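Local structure of amphoterin-induced protein 1 (Mus musculus, 2XOT) at the interface of chains A and B. The protein promotes growth and fasciculation of hippocampal neurites as a cell-adhesion protein whose leucine-rich repeats mediate homodimerization. Residues are numbered along the deposited sequence; one frame, centred on the assembly and turned at random. Chains: chain A/B, Amphoterin-induced protein 1.

The interface of chains A and B. Residues chain A 17-20; chain B 120, 144-145, 169, 171.
A:Ala19, on strand 17-19 of one chain's N-terminal cap, sets its methyl over a face of the B:Tyr120 ring, CB lying 3.8 Å from the ring centroid and shifted toward the CG rim. A methyl suits this place: it makes a CH-pi contact while its strand stays close. B:Ser144 OG lies 3.3 Å from A:Ala19 CB, a small side chain that probably allows the strand to come this near. A:Leu17, its branched end suited to apolar contact, packs CD1 beside the CD1/CE1 rim of the ring, 3.7 Å from B:Tyr120 CD1, and against the methylenes of B:Gln145, whose chain bends at chi2. Glutamine also offers a polar end: B:Gln145 NE2 comes within 2.7 Å of A:Cys18 O, but the N-H directions do not suit a hydrogen bond, so this is best read as a close polar contact.

Where the strand ends, A:Ser20 OG donates to B:Asp169 OD2 at 2.9 Å, meeting the carboxylate from above its plane, 69° out. CG of B:Asp169 stands anti to the backbone N (chi1 -175°), carrying the carboxylate toward A:Ser20. Aspartate's second oxygen, OD1, can meanwhile be anchored within chain B: B:Ser171 OG donates to its syn lone pair at 2.6 Å, and B:Ser171 N adds a bond. With an alanine in place of B:Asp169, A:Ser20 OG would probably lose its acceptor across the interface and B:Ser171 be freer to turn. Water 1, 3.2 Å from A:Cys18 O, bridges it to B:Ser171 OG, giving the backbone carbonyl a polar partner.

The patch thus docks one chain's cap onto the leucine-rich repeats of its partner, and its two-fold twin repeats the grip in the homodimer.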
# COMPACT_ATOMS: atom_id res chain seq x y z
N LEU A 17 -18.81 0.62 -12.48
CA LEU A 17 -18.07 -0.26 -13.34
C LEU A 17 -17.37 -1.22 -12.38
O LEU A 17 -16.65 -0.80 -11.48
CB LEU A 17 -17.07 0.57 -14.17
CG LEU A 17 -16.52 0.06 -15.52
CD1 LEU A 17 -15.64 -1.18 -15.31
CD2 LEU A 17 -17.63 -0.20 -16.54
N CYS A 18 -17.63 -2.51 -12.52
CA CYS A 18 -17.06 -3.49 -11.60
C CYS A 18 -15.93 -4.27 -12.25
O CYS A 18 -16.15 -5.00 -13.22
CB CYS A 18 -18.18 -4.42 -11.09
SG CYS A 18 -19.38 -3.53 -10.07
N ALA A 19 -14.72 -4.06 -11.73
CA ALA A 19 -13.55 -4.82 -12.14
C ALA A 19 -13.14 -5.72 -10.98
O ALA A 19 -12.33 -5.33 -10.16
CB ALA A 19 -12.42 -3.89 -12.49
N SER A 20 -13.67 -6.94 -10.95
CA SER A 20 -13.54 -7.87 -9.83
C SER A 20 -13.67 -7.14 -8.49
O SER A 20 -14.75 -6.64 -8.16
CB SER A 20 -12.28 -8.74 -9.94
OG SER A 20 -11.10 -7.98 -9.86
N TYR B 120 -8.45 -1.96 -17.11
CA TYR B 120 -9.83 -2.39 -17.36
C TYR B 120 -10.61 -1.29 -18.09
O TYR B 120 -10.25 -0.12 -18.04
CB TYR B 120 -10.53 -2.83 -16.05
CG TYR B 120 -10.75 -1.74 -15.03
CD1 TYR B 120 -11.93 -0.99 -15.03
CD2 TYR B 120 -9.81 -1.49 -14.02
CE1 TYR B 120 -12.14 -0.01 -14.09
CE2 TYR B 120 -10.02 -0.52 -13.08
CZ TYR B 120 -11.19 0.23 -13.12
OH TYR B 120 -11.42 1.23 -12.20
N SER B 144 -10.23 -6.45 -17.08
CA SER B 144 -11.66 -6.68 -17.30
C SER B 144 -12.24 -5.60 -18.21
O SER B 144 -11.64 -4.56 -18.39
CB SER B 144 -12.42 -6.68 -15.97
OG SER B 144 -12.39 -5.39 -15.41
N GLN B 145 -13.40 -5.88 -18.78
CA GLN B 145 -14.08 -5.01 -19.75
C GLN B 145 -13.16 -4.59 -20.87
O GLN B 145 -13.01 -3.39 -21.15
CB GLN B 145 -14.70 -3.77 -19.09
CG GLN B 145 -14.90 -3.85 -17.56
CD GLN B 145 -16.20 -4.41 -17.17
OE1 GLN B 145 -17.14 -4.35 -17.95
NE2 GLN B 145 -16.29 -4.95 -15.95
N ASP B 169 -7.27 -10.28 -13.59
CA ASP B 169 -8.71 -10.14 -13.81
C ASP B 169 -8.98 -10.06 -15.30
O ASP B 169 -8.66 -9.07 -15.96
CB ASP B 169 -9.21 -8.89 -13.09
CG ASP B 169 -10.71 -8.74 -13.16
OD1 ASP B 169 -11.40 -9.64 -13.68
OD2 ASP B 169 -11.18 -7.68 -12.71
N SER B 171 -12.16 -10.86 -16.37
CA SER B 171 -13.62 -10.93 -16.40
C SER B 171 -14.17 -9.97 -17.45
O SER B 171 -13.52 -9.00 -17.81
CB SER B 171 -14.22 -10.64 -15.01
OG SER B 171 -13.88 -9.34 -14.54
O HOH W 1 -15.82 -7.72 -14.92